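Local coordinates for probable GTP-binding protein EngB (Pyrococcus horikoshii, PDB 2CXX) that binds guanine nucleotides as a predicted GTPase of the EngB family and is probably needed for normal cell division and septation, at residues A[109-117]-A[146-154]; A[121-129]-A[174-185]. All coordinates share one frame; numbering follows the deposited sequence.

Contact 1: A[109-117]-A[146-154]; sequences PIDVEFYQF and AEKFEVPLS
Over one face of the Phe-149 ring lie CB of Tyr-115 and the backbone carbonyl oxygen of Asp-111, while CG2 of Val-112 meets the same ring at its edge, near its plane. Tyr-115 CB sits 4.1 Å from the Phe-149 centroid, a CH-pi contact displaced toward the rim. The two aromatic rings run nearly parallel, planes 23° apart, but they are slid so far past each other that they barely overlap, with centroids 5.0 Å apart; what touches is CG of Tyr-115 on CD2 of Phe-149, at 3.5 Å. With CG of Tyr-115 anti to the backbone N (chi1 -176°), the phenol reaches across the end of helix 138-149, and its far end rests against Val-151, whose CG2 lies 3.7 Å from Tyr-115 CZ.

This is how two consecutive helices on one side of the central sheet pack in a P-loop GTPase: 110-120 and 138-149, which precede and follow strand 125-130 in the chain, lie side by side on one face of the sheet, and side chains of Leu-88 and Val-127 of the sheet touch both rings. Replacing Phe-149 with an alanine would probably open a gap between the helices and leave Tyr-115 CB and Val-112 CG2 without their aromatic partner.

Beyond the rings, helix 138-149 closes in a Schellman motif, with Glu-150 at positive phi and Val-151 N bonded to Ala-146 O at 2.9 Å. The extended side chain of Gln-116 reaches this end, bringing NE2 within 3.4 Å of Lys-148 O and 3.7 Å of Glu-150 CD. Its amide and the Glu-150 carboxylate are turned 32° apart. Lys-148 leaves its CB near Val-112, then leads its amine away to a salt bridge with Glu-103.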
loop_
_atom_site.group_PDB
_atom_site.type_symbol
_atom_site.label_atom_id
_atom_site.label_comp_id
_atom_site.label_asym_id
_atom_site.label_seq_id
_atom_site.Cartn_x
_atom_site.Cartn_y
_atom_site.Cartn_z
ATOM N N PRO A 109 13.511 -2.669 -5.804
ATOM C CA PRO A 109 12.844 -2.219 -4.560
ATOM C C PRO A 109 11.452 -2.862 -4.438
ATOM O O PRO A 109 10.737 -3.044 -5.431
ATOM C CB PRO A 109 12.740 -0.723 -4.728
ATOM C CG PRO A 109 13.852 -0.397 -5.760
ATOM C CD PRO A 109 13.768 -1.544 -6.713
ATOM N N ILE A 110 11.098 -3.215 -3.202
ATOM C CA ILE A 110 9.811 -3.858 -2.928
ATOM C C ILE A 110 8.608 -3.047 -3.469
ATOM O O ILE A 110 7.632 -3.607 -4.057
ATOM C CB ILE A 110 9.622 -3.974 -1.405
ATOM C CG1 ILE A 110 10.594 -4.980 -0.817
ATOM C CG2 ILE A 110 8.202 -4.366 -1.083
ATOM C CD1 ILE A 110 10.534 -5.011 0.694
ATOM N N ASP A 111 8.605 -1.762 -3.235
ATOM C CA ASP A 111 7.482 -0.938 -3.682
ATOM C C ASP A 111 7.263 -0.954 -5.189
ATOM O O ASP A 111 6.129 -0.928 -5.690
ATOM C CB ASP A 111 7.661 0.513 -3.241
ATOM C CG ASP A 111 7.291 0.744 -1.759
ATOM O OD1 ASP A 111 6.549 -0.038 -1.137
ATOM O OD2 ASP A 111 7.801 1.724 -1.211
ATOM N N VAL A 112 8.383 -0.928 -5.911
ATOM C CA VAL A 112 8.368 -0.914 -7.364
ATOM C C VAL A 112 7.908 -2.306 -7.842
ATOM O O VAL A 112 7.048 -2.428 -8.700
ATOM C CB VAL A 112 9.768 -0.664 -7.861
ATOM C CG1 VAL A 112 9.863 -0.972 -9.372
ATOM C CG2 VAL A 112 10.195 0.761 -7.540
ATOM N N GLU A 113 8.487 -3.334 -7.261
ATOM C CA GLU A 113 8.155 -4.693 -7.618
ATOM C C GLU A 113 6.680 -4.930 -7.415
ATOM O O GLU A 113 5.995 -5.480 -8.304
ATOM C CB GLU A 113 8.951 -5.700 -6.768
ATOM C CG GLU A 113 8.722 -7.104 -7.260
ATOM C CD GLU A 113 9.323 -8.188 -6.366
ATOM O OE1 GLU A 113 9.255 -9.387 -6.745
ATOM O OE2 GLU A 113 9.837 -7.857 -5.267
ATOM N N PHE A 114 6.150 -4.486 -6.274
ATOM C CA PHE A 114 4.735 -4.744 -6.003
ATOM C C PHE A 114 3.746 -3.956 -6.859
ATOM O O PHE A 114 2.744 -4.511 -7.326
ATOM C CB PHE A 114 4.411 -4.511 -4.521
ATOM C CG PHE A 114 3.102 -5.078 -4.122
ATOM C CD1 PHE A 114 2.902 -6.435 -4.100
ATOM C CD2 PHE A 114 2.053 -4.230 -3.810
ATOM C CE1 PHE A 114 1.616 -6.939 -3.759
ATOM C CE2 PHE A 114 0.778 -4.711 -3.468
ATOM C CZ PHE A 114 0.575 -6.080 -3.452
ATOM N N TYR A 115 4.001 -2.691 -7.074
ATOM C CA TYR A 115 3.108 -1.921 -7.929
ATOM C C TYR A 115 3.127 -2.535 -9.343
ATOM O O TYR A 115 2.085 -2.685 -10.017
ATOM C CB TYR A 115 3.558 -0.452 -7.997
ATOM C CG TYR A 115 2.621 0.421 -8.784
ATOM C CD1 TYR A 115 2.749 0.525 -10.151
ATOM C CD2 TYR A 115 1.557 1.068 -8.160
ATOM C CE1 TYR A 115 1.823 1.247 -10.932
ATOM C CE2 TYR A 115 0.624 1.817 -8.917
ATOM C CZ TYR A 115 0.782 1.886 -10.308
ATOM O OH TYR A 115 -0.042 2.634 -11.105
ATOM N N GLN A 116 4.296 -2.963 -9.803
ATOM C CA GLN A 116 4.330 -3.518 -11.147
ATOM C C GLN A 116 3.669 -4.866 -11.203
ATOM O O GLN A 116 3.044 -5.211 -12.238
ATOM C CB GLN A 116 5.758 -3.574 -11.680
ATOM C CG GLN A 116 6.298 -2.159 -11.926
ATOM C CD GLN A 116 7.737 -2.131 -12.459
ATOM O OE1 GLN A 116 8.315 -3.178 -12.752
ATOM N NE2 GLN A 116 8.303 -0.930 -12.614
ATOM N N PHE A 117 3.698 -5.589 -10.082
ATOM C CA PHE A 117 3.034 -6.878 -10.026
ATOM C C PHE A 117 1.504 -6.647 -10.148
ATOM O O PHE A 117 0.814 -7.336 -10.930
ATOM C CB PHE A 117 3.413 -7.588 -8.713
ATOM C CG PHE A 117 2.465 -8.704 -8.300
ATOM C CD1 PHE A 117 2.463 -9.953 -8.971
ATOM C CD2 PHE A 117 1.599 -8.525 -7.227
ATOM C CE1 PHE A 117 1.610 -10.986 -8.562
ATOM C CE2 PHE A 117 0.756 -9.523 -6.806
ATOM C CZ PHE A 117 0.743 -10.776 -7.454
ATOM N N ALA A 146 6.363 8.052 -9.664
ATOM C CA ALA A 146 5.634 7.763 -10.896
ATOM C C ALA A 146 6.599 7.219 -11.950
ATOM O O ALA A 146 6.296 6.242 -12.615
ATOM C CB ALA A 146 4.895 9.017 -11.403
ATOM N N GLU A 147 7.789 7.816 -12.065
ATOM C CA GLU A 147 8.764 7.338 -13.033
ATOM C C GLU A 147 9.242 5.903 -12.658
ATOM O O GLU A 147 9.347 5.047 -13.526
ATOM C CB GLU A 147 9.934 8.349 -13.051
ATOM C CG GLU A 147 10.855 8.324 -14.268
ATOM C CD GLU A 147 11.883 7.257 -14.221
ATOM O OE1 GLU A 147 12.372 6.964 -13.126
ATOM O OE2 GLU A 147 12.234 6.709 -15.298
ATOM N N LYS A 148 9.485 5.634 -11.368
ATOM C CA LYS A 148 9.979 4.308 -10.975
ATOM C C LYS A 148 8.916 3.207 -11.082
ATOM O O LYS A 148 9.239 2.039 -11.367
ATOM C CB LYS A 148 10.520 4.357 -9.529
ATOM C CG LYS A 148 11.784 5.234 -9.375
ATOM C CD LYS A 148 12.941 4.616 -10.108
ATOM C CE LYS A 148 14.104 5.592 -10.234
ATOM N NZ LYS A 148 15.202 5.035 -11.101
ATOM N N PHE A 149 7.660 3.580 -10.850
ATOM C CA PHE A 149 6.535 2.620 -10.906
ATOM C C PHE A 149 5.973 2.464 -12.349
ATOM O O PHE A 149 5.067 1.682 -12.569
ATOM C CB PHE A 149 5.377 3.124 -10.053
ATOM C CG PHE A 149 5.562 2.974 -8.553
ATOM C CD1 PHE A 149 6.823 2.692 -7.983
ATOM C CD2 PHE A 149 4.454 3.216 -7.694
ATOM C CE1 PHE A 149 6.974 2.660 -6.610
ATOM C CE2 PHE A 149 4.607 3.197 -6.299
ATOM C CZ PHE A 149 5.866 2.923 -5.754
ATOM N N GLU A 150 6.517 3.220 -13.305
ATOM C CA GLU A 150 6.054 3.193 -14.716
ATOM C C GLU A 150 4.613 3.659 -14.851
ATOM O O GLU A 150 3.774 3.028 -15.492
ATOM C CB GLU A 150 6.229 1.789 -15.375
ATOM C CG GLU A 150 7.698 1.404 -15.480
ATOM C CD GLU A 150 7.937 0.050 -16.119
ATOM O OE1 GLU A 150 6.962 -0.646 -16.504
ATOM O OE2 GLU A 150 9.122 -0.316 -16.214
ATOM N N VAL A 151 4.342 4.788 -14.207
ATOM C CA VAL A 151 3.051 5.447 -14.231
ATOM C C VAL A 151 3.129 6.619 -15.203
ATOM O O VAL A 151 3.994 7.478 -15.068
ATOM C CB VAL A 151 2.667 5.983 -12.872
ATOM C CG1 VAL A 151 1.417 6.768 -12.970
ATOM C CG2 VAL A 151 2.439 4.811 -11.933
ATOM N N PRO A 152 2.238 6.636 -16.218
ATOM C CA PRO A 152 2.222 7.720 -17.212
ATOM C C PRO A 152 1.943 9.082 -16.568
ATOM O O PRO A 152 1.152 9.197 -15.639
ATOM C CB PRO A 152 1.092 7.329 -18.185
ATOM C CG PRO A 152 0.887 5.842 -18.000
ATOM C CD PRO A 152 1.230 5.592 -16.517
ATOM N N LEU A 153 2.567 10.123 -17.090
ATOM C CA LEU A 153 2.322 11.472 -16.544
ATOM C C LEU A 153 0.830 11.801 -16.449
ATOM O O LEU A 153 0.364 12.398 -15.471
ATOM C CB LEU A 153 3.008 12.535 -17.431
ATOM C CG LEU A 153 4.500 12.242 -17.607
ATOM C CD1 LEU A 153 5.094 13.151 -18.667
ATOM C CD2 LEU A 153 5.230 12.403 -16.285
ATOM N N SER A 154 0.057 11.428 -17.468
ATOM C CA SER A 154 -1.386 11.696 -17.502
ATOM C C SER A 154 -2.138 11.030 -16.355
ATOM O O SER A 154 -3.252 11.456 -15.975
ATOM C CB SER A 154 -1.976 11.177 -18.823
ATOM O OG SER A 154 -1.585 9.809 -19.036
#

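Contact 2: A[121-129]-A[174-185]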
loop_
_atom_site.group_PDB
_atom_site.type_symbol
_atom_site.label_atom_id
_atom_site.label_comp_id
_atom_site.label_asym_id
_atom_site.label_seq_id
_atom_site.Cartn_x
_atom_site.Cartn_y
_atom_site.Cartn_z
ATOM N N LEU A 121 -1.421 -7.896 -13.051
ATOM C CA LEU A 121 -2.696 -8.552 -12.717
ATOM C C LEU A 121 -3.960 -7.757 -13.056
ATOM O O LEU A 121 -5.058 -8.208 -12.765
ATOM C CB LEU A 121 -2.711 -8.884 -11.215
ATOM C CG LEU A 121 -2.136 -10.266 -10.883
ATOM C CD1 LEU A 121 -0.741 -10.434 -11.452
ATOM C CD2 LEU A 121 -2.098 -10.425 -9.358
ATOM N N ASP A 122 -3.778 -6.591 -13.650
ATOM C CA ASP A 122 -4.846 -5.674 -14.099
ATOM C C ASP A 122 -5.696 -5.197 -12.928
ATOM O O ASP A 122 -6.887 -4.950 -13.055
ATOM C CB ASP A 122 -5.714 -6.291 -15.218
ATOM C CG ASP A 122 -4.890 -6.723 -16.439
ATOM O OD1 ASP A 122 -3.885 -6.044 -16.807
ATOM O OD2 ASP A 122 -5.294 -7.690 -17.107
ATOM N N ILE A 123 -5.056 -5.034 -11.765
ATOM C CA ILE A 123 -5.795 -4.546 -10.621
ATOM C C ILE A 123 -5.601 -3.040 -10.470
ATOM O O ILE A 123 -4.462 -2.590 -10.299
ATOM C CB ILE A 123 -5.298 -5.259 -9.337
ATOM C CG1 ILE A 123 -5.731 -6.722 -9.394
ATOM C CG2 ILE A 123 -5.844 -4.515 -8.078
ATOM C CD1 ILE A 123 -5.127 -7.597 -8.236
ATOM N N PRO A 124 -6.684 -2.243 -10.562
ATOM C CA PRO A 124 -6.581 -0.784 -10.411
ATOM C C PRO A 124 -5.903 -0.529 -9.051
ATOM O O PRO A 124 -6.312 -1.090 -8.011
ATOM C CB PRO A 124 -8.037 -0.289 -10.374
ATOM C CG PRO A 124 -8.836 -1.423 -10.794
ATOM C CD PRO A 124 -8.093 -2.687 -10.506
ATOM N N THR A 125 -4.883 0.328 -9.050
ATOM C CA THR A 125 -4.131 0.575 -7.825
ATOM C C THR A 125 -3.992 2.032 -7.490
ATOM O O THR A 125 -3.616 2.839 -8.342
ATOM C CB THR A 125 -2.725 -0.032 -7.956
ATOM O OG1 THR A 125 -2.831 -1.444 -8.166
ATOM C CG2 THR A 125 -1.905 0.225 -6.665
ATOM N N ILE A 126 -4.286 2.387 -6.249
ATOM C CA ILE A 126 -4.092 3.770 -5.793
ATOM C C ILE A 126 -2.882 3.722 -4.868
ATOM O O ILE A 126 -2.730 2.786 -4.100
ATOM C CB ILE A 126 -5.350 4.286 -5.000
ATOM C CG1 ILE A 126 -6.547 4.353 -5.919
ATOM C CG2 ILE A 126 -5.037 5.613 -4.297
ATOM C CD1 ILE A 126 -7.887 4.324 -5.154
ATOM N N VAL A 127 -1.950 4.659 -5.006
ATOM C CA VAL A 127 -0.819 4.702 -4.104
ATOM C C VAL A 127 -1.088 5.772 -3.071
ATOM O O VAL A 127 -1.154 6.952 -3.423
ATOM C CB VAL A 127 0.495 5.071 -4.863
ATOM C CG1 VAL A 127 1.681 5.207 -3.864
ATOM C CG2 VAL A 127 0.768 4.013 -5.935
ATOM N N ALA A 128 -1.233 5.381 -1.801
ATOM C CA ALA A 128 -1.425 6.351 -0.711
ATOM C C ALA A 128 0.003 6.779 -0.296
ATOM O O ALA A 128 0.750 5.982 0.249
ATOM C CB ALA A 128 -2.131 5.683 0.487
ATOM N N VAL A 129 0.382 8.021 -0.571
ATOM C CA VAL A 129 1.719 8.498 -0.239
ATOM C C VAL A 129 1.625 9.100 1.174
ATOM O O VAL A 129 1.306 10.270 1.377
ATOM C CB VAL A 129 2.195 9.499 -1.295
ATOM C CG1 VAL A 129 3.636 9.923 -0.934
ATOM C CG2 VAL A 129 2.150 8.809 -2.726
ATOM N N LEU A 174 -8.712 10.486 -0.227
ATOM C CA LEU A 174 -8.283 9.124 -0.511
ATOM C C LEU A 174 -9.524 8.237 -0.522
ATOM O O LEU A 174 -9.662 7.379 -1.373
ATOM C CB LEU A 174 -7.232 8.640 0.512
ATOM C CG LEU A 174 -6.884 7.150 0.441
ATOM C CD1 LEU A 174 -6.376 6.824 -0.979
ATOM C CD2 LEU A 174 -5.831 6.785 1.459
ATOM N N LYS A 175 -10.424 8.438 0.449
ATOM C CA LYS A 175 -11.656 7.666 0.488
ATOM C C LYS A 175 -12.458 7.922 -0.803
ATOM O O LYS A 175 -12.947 7.007 -1.426
ATOM C CB LYS A 175 -12.492 8.075 1.707
ATOM C CG LYS A 175 -13.503 7.048 2.144
ATOM C CD LYS A 175 -14.437 7.644 3.218
ATOM C CE LYS A 175 -13.638 8.244 4.390
ATOM N NZ LYS A 175 -13.823 7.498 5.711
ATOM N N ASN A 176 -12.587 9.172 -1.210
ATOM C CA ASN A 176 -13.345 9.464 -2.443
ATOM C C ASN A 176 -12.732 8.781 -3.645
ATOM O O ASN A 176 -13.419 8.235 -4.441
ATOM C CB ASN A 176 -13.351 10.962 -2.715
ATOM C CG ASN A 176 -14.138 11.732 -1.702
ATOM O OD1 ASN A 176 -15.067 11.194 -1.079
ATOM N ND2 ASN A 176 -13.789 13.012 -1.525
ATOM N N ARG A 177 -11.406 8.820 -3.755
ATOM C CA ARG A 177 -10.716 8.148 -4.870
ATOM C C ARG A 177 -11.035 6.640 -4.906
ATOM O O ARG A 177 -11.323 6.069 -5.943
ATOM C CB ARG A 177 -9.191 8.367 -4.746
ATOM C CG ARG A 177 -8.291 7.843 -5.914
ATOM C CD ARG A 177 -8.122 8.773 -7.098
ATOM N NE ARG A 177 -9.276 8.670 -7.977
ATOM C CZ ARG A 177 -9.353 7.964 -9.112
ATOM N NH1 ARG A 177 -8.342 7.277 -9.584
ATOM N NH2 ARG A 177 -10.516 7.905 -9.753
ATOM N N ILE A 178 -10.910 5.971 -3.774
ATOM C CA ILE A 178 -11.183 4.561 -3.673
ATOM C C ILE A 178 -12.579 4.250 -4.192
ATOM O O ILE A 178 -12.761 3.331 -4.982
ATOM C CB ILE A 178 -11.097 4.117 -2.211
ATOM C CG1 ILE A 178 -9.652 4.145 -1.792
ATOM C CG2 ILE A 178 -11.756 2.740 -2.007
ATOM C CD1 ILE A 178 -9.494 3.766 -0.313
ATOM N N PHE A 179 -13.570 5.020 -3.752
ATOM C CA PHE A 179 -14.904 4.726 -4.212
ATOM C C PHE A 179 -15.158 5.093 -5.630
ATOM O O PHE A 179 -15.913 4.430 -6.316
ATOM C CB PHE A 179 -15.922 5.309 -3.246
ATOM C CG PHE A 179 -15.965 4.517 -1.991
ATOM C CD1 PHE A 179 -15.516 5.035 -0.806
ATOM C CD2 PHE A 179 -16.325 3.172 -2.040
ATOM C CE1 PHE A 179 -15.413 4.237 0.314
ATOM C CE2 PHE A 179 -16.219 2.380 -0.926
ATOM C CZ PHE A 179 -15.759 2.917 0.252
ATOM N N GLU A 180 -14.451 6.094 -6.103
ATOM C CA GLU A 180 -14.598 6.530 -7.490
ATOM C C GLU A 180 -14.017 5.413 -8.372
ATOM O O GLU A 180 -14.639 4.960 -9.346
ATOM C CB GLU A 180 -13.833 7.826 -7.589
ATOM C CG GLU A 180 -13.919 8.666 -8.767
ATOM C CD GLU A 180 -13.087 9.900 -8.527
ATOM O OE1 GLU A 180 -13.535 10.779 -7.756
ATOM O OE2 GLU A 180 -11.951 9.975 -9.048
ATOM N N VAL A 181 -12.815 4.938 -8.041
ATOM C CA VAL A 181 -12.239 3.836 -8.819
ATOM C C VAL A 181 -13.152 2.623 -8.846
ATOM O O VAL A 181 -13.325 2.016 -9.908
ATOM C CB VAL A 181 -10.867 3.368 -8.291
ATOM C CG1 VAL A 181 -10.425 2.079 -9.064
ATOM C CG2 VAL A 181 -9.865 4.493 -8.438
ATOM N N ILE A 182 -13.747 2.275 -7.702
ATOM C CA ILE A 182 -14.650 1.135 -7.610
ATOM C C ILE A 182 -15.860 1.298 -8.539
ATOM O O ILE A 182 -16.253 0.355 -9.244
ATOM C CB ILE A 182 -15.176 0.925 -6.171
ATOM C CG1 ILE A 182 -14.042 0.467 -5.254
ATOM C CG2 ILE A 182 -16.335 -0.040 -6.184
ATOM C CD1 ILE A 182 -14.416 0.346 -3.791
ATOM N N ARG A 183 -16.457 2.482 -8.526
ATOM C CA ARG A 183 -17.596 2.719 -9.394
ATOM C C ARG A 183 -17.168 2.727 -10.858
ATOM O O ARG A 183 -17.765 2.021 -11.664
ATOM C CB ARG A 183 -18.249 4.059 -9.096
ATOM C CG ARG A 183 -19.078 4.147 -7.824
ATOM C CD ARG A 183 -19.829 5.492 -7.863
ATOM N NE ARG A 183 -18.920 6.471 -8.454
ATOM C CZ ARG A 183 -19.231 7.702 -8.845
ATOM N NH1 ARG A 183 -20.482 8.175 -8.722
ATOM N NH2 ARG A 183 -18.265 8.463 -9.363
ATOM N N GLU A 184 -16.158 3.537 -11.200
ATOM C CA GLU A 184 -15.683 3.632 -12.584
ATOM C C GLU A 184 -15.426 2.242 -13.136
ATOM O O GLU A 184 -15.699 1.988 -14.316
ATOM C CB GLU A 184 -14.408 4.485 -12.708
ATOM C CG GLU A 184 -13.321 4.037 -11.778
ATOM C CD GLU A 184 -11.943 4.077 -12.373
ATOM O OE1 GLU A 184 -11.345 5.185 -12.472
ATOM O OE2 GLU A 184 -11.454 2.979 -12.728
ATOM N N ARG A 185 -14.944 1.341 -12.271
ATOM C CA ARG A 185 -14.663 -0.062 -12.635
ATOM C C ARG A 185 -15.954 -0.678 -13.169
ATOM O O ARG A 185 -15.955 -1.159 -14.320
ATOM C CB ARG A 185 -14.210 -0.885 -11.401
ATOM C CG ARG A 185 -12.711 -1.302 -11.284
ATOM C CD ARG A 185 -12.417 -2.706 -11.843
ATOM N NE ARG A 185 -11.563 -3.559 -10.993
ATOM C CZ ARG A 185 -10.952 -4.668 -11.425
ATOM N NH1 ARG A 185 -11.097 -5.053 -12.670
ATOM N NH2 ARG A 185 -10.193 -5.398 -10.629
HETATM O O HOH W 1 -9.221 -6.555 -14.240
#
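Ile-126 pushes its CD1 onto the helix backbone, 3.6 Å from CA of Ile-178, and the same methyl touches CG of Arg-177 and CG2 of Val-181. Setting CG1 anti to the carbonyl carbon (chi1 -65°) puts CG2 anti to the backbone N, from where it meets Leu-174 CD1 at 3.8 Å. The other branch of that leucine, CD2, touches CB of Ala-128, at 4.0 Å. Toward the helix C-terminus Pro-124 takes over: its CB meets Val-181 CG1 at 3.6 Å, and its CD lies over one face of the Arg-185 guanidinium, 3.4 Å from NH2.

Further out, polar bonds hold the two arginines. Arg-185 NH1 and Asp-122 O share a water, while NE of this arginine bonds to Asp-84 O. Arg-177 NH2 gives Glu-180 OE2 a 2.6 Å salt bridge, met on the anti side and tilted some 23° out of the carboxylate plane, and NH1 bonds to Lys-158 O; CG2 of Val-181 lies over one face of the guanidinium, toward its rim. Strands 85-91 and 160-162 bracket strand 125-130 and fix it by backbone bonds through Ile-126 and Val-127.

Pro-124, Ile-126 and Ala-128 face the helix, whose axis runs 9.7 Å from the strand at 174°, almost exactly antiparallel. A C-terminal helix lying antiparallel on a parallel strand is the alpha/beta layering of the P-loop GTPase G domain.

Overall arrangement
The two contacts use opposite faces of strand 125-130. Ile-126 and Ala-128, with Pro-124 just before the strand, face the helix of contact 2; Thr-125 and Val-127 point the other way, onto contact 1, where Tyr-115 CE2 comes within 3.7 Å of Val-127 CG2 and also of Thr-125 CG2. Their centres are 15 Å apart, and they are local samples of the two helical layers of the three-layer alpha/beta/alpha sandwich. At nearest approach, the side chains of Asp-111 in contact 1 and Ala-128 in contact 2 are each about 10 Å from the bound GDP. Asp-111 lies about 3 Å from the side chain of Arg-9, and Ala-128 about 4 Å from that of Ile-163, both predicted GTP-binding residues.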